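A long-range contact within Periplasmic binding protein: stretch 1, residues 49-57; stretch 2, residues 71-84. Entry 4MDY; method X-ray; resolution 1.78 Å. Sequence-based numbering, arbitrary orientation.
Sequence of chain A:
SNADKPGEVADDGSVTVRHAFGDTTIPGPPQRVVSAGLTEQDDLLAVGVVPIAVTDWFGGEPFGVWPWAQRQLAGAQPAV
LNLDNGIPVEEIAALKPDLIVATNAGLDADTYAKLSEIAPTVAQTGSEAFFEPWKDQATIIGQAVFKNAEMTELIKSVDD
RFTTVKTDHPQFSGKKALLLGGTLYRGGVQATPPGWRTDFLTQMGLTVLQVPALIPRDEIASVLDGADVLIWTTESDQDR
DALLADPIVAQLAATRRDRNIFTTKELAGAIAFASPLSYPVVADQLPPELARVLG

Stretch 1 (49-57) VVPIAVTDW
Stretch 2 71-84: RQLAGAQPAVLNLD

On the sheet face of Ala53, Thr55, Ala79 and Leu81, Ala53 CB packs 4.2 Å from Ala79 CB and 4.0 Å from Leu81 CD1; Leu81 is m,t. Thr55 (chi1 m) shares this face, with CG2 3.9 Å from Leu83 CG (Leu83 m,t). On the face of Val54 and Val80, both valines are t, and Val54 CG2 lies 4.2 Å from Pro78 CG. Two parallel strand segments, paired at Ala53–Ala79, Val54–Val80 and Thr55–Leu81 with CA–CA distances of 4.4, 5.1 and 4.4 Å, form the middle of this contact, their N-to-C directions 27° apart and their axes 4.6 Å apart at closest approach; about 600 Å² is buried, both sides summed. Before the strands, Val50 (t) points toward stretch 2, its CG1 3.5 Å from Ala76 CB and 3.9 Å from Leu73 CD1 (Leu73 t,p). The helix ends at Leu73; Ala74 takes positive phi (54/-126), and a type II' turn from Leu73 to Ala76 is closed by Ala76 N to Leu73 O, 3.2 Å.

The backbones are extended (Ala53 -149/140, Val54 -122/145, Val80 -110/120), and the donor alternates between the two stretches in four hydrogen bonds: Ala79 N to Ile52 O, 3.0 Å; Val54 N to Ala79 O, 2.9 Å; Leu81 N to Val54 O, 2.8 Å; and Asp56 N to Leu81 O, 2.9 Å. The last two are nearly straight, at 170° and 171°. CA–H···O contacts supplement this ladder, including Ala53 CA to Ala79 O, 3.1 Å, and Val80 CA to Val54 O, 3.3 Å. At the polar edge, one water bridges the stretches, donating to Asp56 O at 2.6 Å and accepting from Leu83 N at 3.0 Å. Nearby, Asn82 OD1 accepts from Asp84 N at 3.1 Å.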

# COMPACT_ATOMS: atom_id res chain seq x y z
N VAL A 49 0.79 -15.53 9.68
CA VAL A 49 -0.63 -15.85 9.76
C VAL A 49 -1.15 -15.94 8.33
O VAL A 49 -1.18 -14.94 7.61
CB VAL A 49 -1.40 -14.78 10.56
CG1 VAL A 49 -2.90 -15.06 10.53
CG2 VAL A 49 -0.88 -14.74 12.00
N VAL A 50 -1.52 -17.14 7.90
CA VAL A 50 -2.01 -17.34 6.52
C VAL A 50 -3.54 -17.24 6.53
O VAL A 50 -4.22 -18.09 7.12
CB VAL A 50 -1.57 -18.71 5.94
CG1 VAL A 50 -2.00 -18.85 4.49
CG2 VAL A 50 -0.06 -18.86 6.04
N PRO A 51 -4.10 -16.21 5.87
CA PRO A 51 -5.56 -16.07 5.86
C PRO A 51 -6.26 -17.18 5.09
O PRO A 51 -5.67 -17.76 4.18
CB PRO A 51 -5.80 -14.72 5.17
CG PRO A 51 -4.50 -14.26 4.63
CD PRO A 51 -3.41 -15.20 5.05
N ILE A 52 -7.49 -17.47 5.48
CA ILE A 52 -8.34 -18.41 4.74
C ILE A 52 -9.07 -17.73 3.59
O ILE A 52 -9.66 -18.40 2.74
CB ILE A 52 -9.36 -19.11 5.65
CG1 ILE A 52 -10.31 -18.10 6.31
CG2 ILE A 52 -8.63 -19.96 6.68
CD1 ILE A 52 -11.63 -18.69 6.72
N ALA A 53 -9.03 -16.40 3.58
CA ALA A 53 -9.55 -15.61 2.46
C ALA A 53 -8.75 -14.32 2.32
O ALA A 53 -8.38 -13.69 3.33
CB ALA A 53 -11.01 -15.28 2.67
N VAL A 54 -8.50 -13.95 1.07
CA VAL A 54 -7.84 -12.70 0.73
C VAL A 54 -8.78 -11.92 -0.19
O VAL A 54 -9.51 -12.51 -1.00
CB VAL A 54 -6.49 -12.96 0.01
CG1 VAL A 54 -5.86 -11.66 -0.48
CG2 VAL A 54 -5.54 -13.71 0.92
N THR A 55 -8.77 -10.60 -0.05
CA THR A 55 -9.58 -9.75 -0.92
C THR A 55 -8.69 -9.15 -2.00
O THR A 55 -7.67 -8.51 -1.72
CB THR A 55 -10.30 -8.66 -0.10
OG1 THR A 55 -11.10 -9.28 0.90
CG2 THR A 55 -11.17 -7.81 -0.97
N ASP A 56 -9.08 -9.38 -3.25
CA ASP A 56 -8.32 -8.92 -4.41
C ASP A 56 -8.48 -7.41 -4.56
O ASP A 56 -9.52 -6.85 -4.22
CB ASP A 56 -8.79 -9.64 -5.68
CG ASP A 56 -7.76 -9.62 -6.80
OD1 ASP A 56 -6.59 -9.27 -6.57
OD2 ASP A 56 -8.12 -9.97 -7.93
N TRP A 57 -7.43 -6.76 -5.04
CA TRP A 57 -7.46 -5.33 -5.32
C TRP A 57 -7.21 -5.07 -6.81
O TRP A 57 -8.11 -4.64 -7.52
CB TRP A 57 -6.45 -4.60 -4.42
CG TRP A 57 -6.38 -3.12 -4.60
CD1 TRP A 57 -7.27 -2.32 -5.25
CD2 TRP A 57 -5.37 -2.26 -4.08
NE1 TRP A 57 -6.86 -1.01 -5.19
CE2 TRP A 57 -5.69 -0.94 -4.48
CE3 TRP A 57 -4.20 -2.47 -3.33
CZ2 TRP A 57 -4.90 0.16 -4.15
CZ3 TRP A 57 -3.42 -1.37 -3.00
CH2 TRP A 57 -3.77 -0.08 -3.41
N ARG A 71 5.90 -16.54 -1.15
CA ARG A 71 6.69 -17.45 -0.30
C ARG A 71 5.95 -17.74 1.01
O ARG A 71 5.85 -18.89 1.44
CB ARG A 71 8.06 -16.83 0.02
CG ARG A 71 8.94 -17.67 0.94
CD ARG A 71 10.20 -16.93 1.40
NE ARG A 71 9.96 -16.06 2.56
CZ ARG A 71 9.82 -16.47 3.83
NH1 ARG A 71 9.87 -17.77 4.13
NH2 ARG A 71 9.62 -15.58 4.80
N GLN A 72 5.45 -16.67 1.63
CA GLN A 72 4.78 -16.76 2.92
C GLN A 72 3.43 -17.49 2.79
O GLN A 72 2.99 -18.18 3.70
CB GLN A 72 4.57 -15.36 3.50
CG GLN A 72 5.86 -14.64 3.88
CD GLN A 72 6.55 -13.95 2.72
OE1 GLN A 72 6.26 -14.20 1.54
NE2 GLN A 72 7.50 -13.08 3.04
N LEU A 73 2.77 -17.31 1.65
CA LEU A 73 1.54 -18.03 1.37
C LEU A 73 1.85 -19.51 1.18
O LEU A 73 1.08 -20.37 1.62
CB LEU A 73 0.89 -17.46 0.11
CG LEU A 73 -0.51 -17.96 -0.22
CD1 LEU A 73 -1.50 -17.54 0.85
CD2 LEU A 73 -0.94 -17.45 -1.59
N ALA A 74 2.99 -19.79 0.55
CA ALA A 74 3.42 -21.14 0.24
C ALA A 74 2.31 -21.86 -0.53
O ALA A 74 1.82 -21.33 -1.53
CB ALA A 74 3.83 -21.89 1.50
N GLY A 75 1.88 -23.03 -0.06
CA GLY A 75 0.91 -23.84 -0.81
C GLY A 75 -0.55 -23.56 -0.49
O GLY A 75 -1.43 -24.25 -1.01
N ALA A 76 -0.82 -22.55 0.34
CA ALA A 76 -2.20 -22.27 0.76
C ALA A 76 -3.10 -21.85 -0.39
O ALA A 76 -2.65 -21.20 -1.34
CB ALA A 76 -2.21 -21.21 1.86
N GLN A 77 -4.37 -22.22 -0.29
CA GLN A 77 -5.35 -21.99 -1.35
C GLN A 77 -6.54 -21.19 -0.79
O GLN A 77 -7.66 -21.71 -0.70
CB GLN A 77 -5.84 -23.34 -1.90
CG GLN A 77 -4.73 -24.32 -2.30
CD GLN A 77 -4.08 -23.97 -3.63
OE1 GLN A 77 -4.76 -23.82 -4.64
NE2 GLN A 77 -2.76 -23.86 -3.64
N PRO A 78 -6.30 -19.93 -0.41
CA PRO A 78 -7.38 -19.16 0.22
C PRO A 78 -8.49 -18.81 -0.75
O PRO A 78 -8.26 -18.70 -1.95
CB PRO A 78 -6.67 -17.88 0.69
CG PRO A 78 -5.55 -17.72 -0.26
CD PRO A 78 -5.07 -19.13 -0.54
N ALA A 79 -9.69 -18.62 -0.22
CA ALA A 79 -10.78 -18.05 -1.00
C ALA A 79 -10.40 -16.61 -1.39
O ALA A 79 -9.72 -15.91 -0.62
CB ALA A 79 -12.08 -18.07 -0.21
N VAL A 80 -10.83 -16.20 -2.57
CA VAL A 80 -10.59 -14.84 -3.06
C VAL A 80 -11.88 -14.05 -3.10
O VAL A 80 -12.82 -14.40 -3.80
CB VAL A 80 -9.95 -14.83 -4.46
CG1 VAL A 80 -9.69 -13.39 -4.91
CG2 VAL A 80 -8.67 -15.65 -4.47
N LEU A 81 -11.92 -12.96 -2.34
CA LEU A 81 -13.07 -12.09 -2.28
C LEU A 81 -12.77 -10.85 -3.09
O LEU A 81 -11.65 -10.65 -3.54
CB LEU A 81 -13.33 -11.67 -0.82
CG LEU A 81 -13.31 -12.79 0.22
CD1 LEU A 81 -13.41 -12.21 1.63
CD2 LEU A 81 -14.45 -13.76 -0.05
N ASN A 82 -13.77 -10.00 -3.26
CA ASN A 82 -13.55 -8.67 -3.82
C ASN A 82 -14.61 -7.71 -3.31
O ASN A 82 -15.61 -8.14 -2.76
CB ASN A 82 -13.53 -8.71 -5.35
CG ASN A 82 -14.87 -9.09 -5.94
OD1 ASN A 82 -15.86 -8.39 -5.75
ND2 ASN A 82 -14.91 -10.19 -6.68
N LEU A 83 -14.37 -6.42 -3.51
CA LEU A 83 -15.24 -5.37 -2.97
C LEU A 83 -16.11 -4.70 -4.04
O LEU A 83 -16.61 -3.61 -3.82
CB LEU A 83 -14.38 -4.31 -2.26
CG LEU A 83 -13.54 -4.77 -1.06
CD1 LEU A 83 -12.83 -3.58 -0.41
CD2 LEU A 83 -14.41 -5.48 -0.04
N ASP A 84 -16.31 -5.38 -5.17
CA ASP A 84 -17.13 -4.84 -6.27
C ASP A 84 -18.52 -4.40 -5.81
O ASP A 84 -19.03 -3.38 -6.27
CB ASP A 84 -17.26 -5.87 -7.41
CG ASP A 84 -15.95 -6.12 -8.13
OD1 ASP A 84 -14.90 -5.60 -7.70
OD2 ASP A 84 -15.97 -6.85 -9.15
O HOH W 1 -11.76 -5.59 -4.61